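Peptidoglycan DD-endopeptidase ShyB (Vibrio cholerae, PDB 2GU1) cuts the peptide cross-links between peptidoglycan strands as a zinc-dependent DD-endopeptidase, probably letting new glycans be inserted as the cell wall expands. Local coordinates at residues A[146-154]-A[165-175]. Numbering follows the deposited sequence.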
loop_
_atom_site.group_PDB
_atom_site.type_symbol
_atom_site.label_atom_id
_atom_site.label_comp_id
_atom_site.label_asym_id
_atom_site.label_seq_id
_atom_site.Cartn_x
_atom_site.Cartn_y
_atom_site.Cartn_z
ATOM N N ASP A 146 18.696 -29.982 1.552
ATOM C CA ASP A 146 18.047 -29.142 0.550
ATOM C C ASP A 146 18.508 -27.693 0.704
ATOM O O ASP A 146 18.858 -27.258 1.803
ATOM C CB ASP A 146 16.516 -29.235 0.688
ATOM C CG ASP A 146 15.958 -30.565 0.187
ATOM O OD1 ASP A 146 14.766 -30.853 0.438
ATOM O OD2 ASP A 146 16.711 -31.316 -0.471
ATOM N N ARG A 147 18.524 -26.951 -0.401
ATOM C CA ARG A 147 18.929 -25.552 -0.366
ATOM C C ARG A 147 17.969 -24.662 -1.154
ATOM O O ARG A 147 17.082 -25.152 -1.850
ATOM C CB ARG A 147 20.365 -25.396 -0.886
ATOM C CG ARG A 147 20.684 -26.185 -2.140
ATOM C CD ARG A 147 22.179 -26.118 -2.431
ATOM N NE ARG A 147 22.555 -26.836 -3.647
ATOM C CZ ARG A 147 23.806 -26.944 -4.092
ATOM N NH1 ARG A 147 24.805 -26.383 -3.422
ATOM N NH2 ARG A 147 24.061 -27.613 -5.210
ATOM N N PHE A 148 18.148 -23.349 -1.016
ATOM C CA PHE A 148 17.310 -22.347 -1.681
ATOM C C PHE A 148 18.134 -21.160 -2.192
ATOM O O PHE A 148 19.232 -20.894 -1.700
ATOM C CB PHE A 148 16.249 -21.828 -0.699
ATOM C CG PHE A 148 16.828 -21.180 0.534
ATOM C CD1 PHE A 148 17.239 -19.848 0.518
ATOM C CD2 PHE A 148 17.014 -21.924 1.697
ATOM C CE1 PHE A 148 17.828 -19.268 1.643
ATOM C CE2 PHE A 148 17.603 -21.353 2.828
ATOM C CZ PHE A 148 18.011 -20.026 2.802
ATOM N N ASP A 149 17.589 -20.449 -3.177
ATOM C CA ASP A 149 18.236 -19.274 -3.762
ATOM C C ASP A 149 17.128 -18.268 -4.028
ATOM O O ASP A 149 16.177 -18.580 -4.738
ATOM C CB ASP A 149 18.921 -19.634 -5.086
ATOM C CG ASP A 149 20.064 -20.625 -4.910
ATOM O OD1 ASP A 149 21.084 -20.251 -4.295
ATOM O OD2 ASP A 149 19.944 -21.773 -5.391
ATOM N N ILE A 150 17.257 -17.072 -3.465
ATOM C CA ILE A 150 16.262 -16.022 -3.628
ATOM C C ILE A 150 16.891 -14.820 -4.326
ATOM O O ILE A 150 17.860 -14.253 -3.822
ATOM C CB ILE A 150 15.746 -15.536 -2.265
ATOM C CG1 ILE A 150 15.372 -16.740 -1.391
ATOM C CG2 ILE A 150 14.550 -14.597 -2.458
ATOM C CD1 ILE A 150 14.287 -17.650 -1.993
ATOM N N LEU A 151 16.353 -14.430 -5.476
ATOM C CA LEU A 151 16.892 -13.261 -6.184
ATOM C C LEU A 151 16.068 -12.032 -5.808
ATOM O O LEU A 151 14.860 -11.989 -6.046
ATOM C CB LEU A 151 16.852 -13.462 -7.704
ATOM C CG LEU A 151 17.436 -12.257 -8.455
ATOM C CD1 LEU A 151 18.934 -12.210 -8.212
ATOM C CD2 LEU A 151 17.157 -12.356 -9.953
ATOM N N VAL A 152 16.726 -11.043 -5.206
ATOM C CA VAL A 152 16.072 -9.813 -4.792
ATOM C C VAL A 152 16.687 -8.598 -5.498
ATOM O O VAL A 152 17.877 -8.578 -5.813
ATOM C CB VAL A 152 16.206 -9.607 -3.256
ATOM C CG1 VAL A 152 15.570 -8.288 -2.822
ATOM C CG2 VAL A 152 15.565 -10.775 -2.522
ATOM N N LYS A 153 15.853 -7.604 -5.761
ATOM C CA LYS A 153 16.296 -6.365 -6.376
ATOM C C LYS A 153 16.242 -5.344 -5.256
ATOM O O LYS A 153 15.221 -5.214 -4.582
ATOM C CB LYS A 153 15.353 -5.938 -7.503
ATOM C CG LYS A 153 15.601 -6.641 -8.820
ATOM C CD LYS A 153 14.790 -6.002 -9.943
ATOM C CE LYS A 153 15.256 -6.504 -11.303
ATOM N NZ LYS A 153 16.688 -6.164 -11.547
ATOM N N GLN A 154 17.348 -4.640 -5.042
ATOM C CA GLN A 154 17.416 -3.622 -3.997
ATOM C C GLN A 154 17.679 -2.263 -4.621
ATOM O O GLN A 154 18.589 -2.115 -5.429
ATOM C CB GLN A 154 18.536 -3.940 -3.006
ATOM C CG GLN A 154 18.205 -5.030 -2.004
ATOM C CD GLN A 154 19.383 -5.339 -1.097
ATOM O OE1 GLN A 154 19.221 -5.909 -0.020
ATOM N NE2 GLN A 154 20.578 -4.971 -1.540
ATOM N N SER A 165 12.908 -2.773 -1.781
ATOM C CA SER A 165 13.376 -4.022 -2.377
ATOM C C SER A 165 12.200 -4.849 -2.872
ATOM O O SER A 165 11.061 -4.618 -2.470
ATOM C CB SER A 165 14.142 -4.855 -1.349
ATOM O OG SER A 165 13.242 -5.344 -0.369
ATOM N N GLU A 166 12.495 -5.824 -3.728
ATOM C CA GLU A 166 11.457 -6.697 -4.277
ATOM C C GLU A 166 12.048 -8.045 -4.672
ATOM O O GLU A 166 13.101 -8.112 -5.318
ATOM C CB GLU A 166 10.795 -6.045 -5.501
ATOM C CG GLU A 166 9.552 -6.790 -5.987
ATOM C CD GLU A 166 8.813 -6.053 -7.086
ATOM O OE1 GLU A 166 9.204 -6.184 -8.267
ATOM O OE2 GLU A 166 7.844 -5.332 -6.761
ATOM N N ILE A 167 11.388 -9.117 -4.252
ATOM C CA ILE A 167 11.833 -10.466 -4.585
ATOM C C ILE A 167 11.397 -10.725 -6.021
ATOM O O ILE A 167 10.225 -10.525 -6.363
ATOM C CB ILE A 167 11.168 -11.513 -3.666
ATOM C CG1 ILE A 167 11.440 -11.158 -2.201
ATOM C CG2 ILE A 167 11.648 -12.905 -4.034
ATOM C CD1 ILE A 167 10.936 -12.209 -1.202
ATOM N N LYS A 168 12.327 -11.183 -6.854
ATOM C CA LYS A 168 12.026 -11.438 -8.255
ATOM C C LYS A 168 11.955 -12.917 -8.608
ATOM O O LYS A 168 11.231 -13.306 -9.526
ATOM C CB LYS A 168 13.068 -10.750 -9.155
ATOM C CG LYS A 168 13.244 -9.257 -8.864
ATOM C CD LYS A 168 11.900 -8.566 -8.570
ATOM C CE LYS A 168 11.455 -7.620 -9.689
ATOM N NZ LYS A 168 11.264 -8.294 -11.006
ATOM N N ALA A 169 12.700 -13.738 -7.883
ATOM C CA ALA A 169 12.714 -15.165 -8.147
ATOM C C ALA A 169 12.949 -15.966 -6.872
ATOM O O ALA A 169 13.655 -15.529 -5.962
ATOM C CB ALA A 169 13.795 -15.494 -9.180
ATOM N N ILE A 170 12.357 -17.153 -6.835
ATOM C CA ILE A 170 12.454 -18.043 -5.688
ATOM C C ILE A 170 12.704 -19.445 -6.228
ATOM O O ILE A 170 11.952 -19.925 -7.074
ATOM C CB ILE A 170 11.123 -18.045 -4.892
ATOM C CG1 ILE A 170 10.836 -16.639 -4.351
ATOM C CG2 ILE A 170 11.175 -19.066 -3.769
ATOM C CD1 ILE A 170 9.486 -16.504 -3.672
ATOM N N SER A 171 13.760 -20.101 -5.765
ATOM C CA SER A 171 14.023 -21.455 -6.238
ATOM C C SER A 171 14.545 -22.333 -5.114
ATOM O O SER A 171 15.418 -21.928 -4.349
ATOM C CB SER A 171 15.034 -21.440 -7.388
ATOM O OG SER A 171 16.348 -21.252 -6.898
ATOM N N PHE A 172 13.993 -23.538 -5.019
ATOM C CA PHE A 172 14.404 -24.487 -3.999
ATOM C C PHE A 172 15.011 -25.728 -4.640
ATOM O O PHE A 172 14.431 -26.319 -5.550
ATOM C CB PHE A 172 13.214 -24.909 -3.123
ATOM C CG PHE A 172 12.789 -23.873 -2.117
ATOM C CD1 PHE A 172 11.989 -22.798 -2.490
ATOM C CD2 PHE A 172 13.192 -23.972 -0.791
ATOM C CE1 PHE A 172 11.591 -21.840 -1.551
ATOM C CE2 PHE A 172 12.802 -23.019 0.155
ATOM C CZ PHE A 172 12.002 -21.950 -0.229
ATOM N N LYS A 173 16.192 -26.106 -4.172
ATOM C CA LYS A 173 16.856 -27.298 -4.675
ATOM C C LYS A 173 16.456 -28.383 -3.677
ATOM O O LYS A 173 17.082 -28.540 -2.631
ATOM C CB LYS A 173 18.375 -27.103 -4.672
ATOM C CG LYS A 173 18.842 -25.692 -5.060
ATOM C CD LYS A 173 18.197 -25.162 -6.346
ATOM C CE LYS A 173 18.578 -25.982 -7.576
ATOM N NZ LYS A 173 18.040 -27.374 -7.534
ATOM N N LEU A 174 15.392 -29.111 -3.999
ATOM C CA LEU A 174 14.875 -30.160 -3.124
ATOM C C LEU A 174 15.208 -31.572 -3.582
ATOM O O LEU A 174 15.302 -31.851 -4.780
ATOM C CB LEU A 174 13.353 -30.035 -3.005
ATOM C CG LEU A 174 12.728 -29.045 -2.021
ATOM C CD1 LEU A 174 13.623 -27.843 -1.814
ATOM C CD2 LEU A 174 11.356 -28.638 -2.546
ATOM N N ALA A 175 15.373 -32.465 -2.612
ATOM C CA ALA A 175 15.660 -33.858 -2.912
ATOM C C ALA A 175 14.368 -34.466 -3.451
ATOM O O ALA A 175 14.392 -35.350 -4.306
ATOM C CB ALA A 175 16.102 -34.582 -1.651
HETATM O O HOH W 1 16.122 -17.946 -7.608
#
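One face of the Phe172 ring receives CB of Phe148, a CH-pi contact with CB 4.0 Å from the ring centroid and displaced toward the rim. With chi1 of Phe148 at 60°, its CG sits between backbone N and carbonyl carbon, and its ring swings away from the partner strand; both rings meet Phe111 edge-to-face. Phenylalanine suits this buried face because one large apolar ring can serve several neighbours at once; Ile150 and Val152 continue the apolar row. Ile150 sends CG2 to CG2 of Ile167 (3.7 Å) and lays CD1 alongside CG2 of Ile170.

The other face is more polar. Lys153 and Lys168 touch through their methylenes, CG to CG at 3.5 Å, while NZ of Lys153 and NZ of Lys168 stay 5.9 Å apart, and Lys153 has a salt bridge to Glu100. The bent chain of Lys173 likewise passes CG of Arg147 with aliphatic carbons and takes its charge to Asp178.

Antiparallel backbone bonds join the strands of this hairpin on both sides of a classic beta bulge, where Leu151 O accepts a nearly straight bond from Lys168 N (2.8 Å, 168°) and a weak one from Ala169 N (3.3 Å). Apolar side chains thus fill the buried side of this Csd3-type second domain, where Ile150 and Ile167 meet helix 122-132, while long cationic chains contribute carbon to the contact and, for Lys153 and Lys173, find acidic partners beyond it.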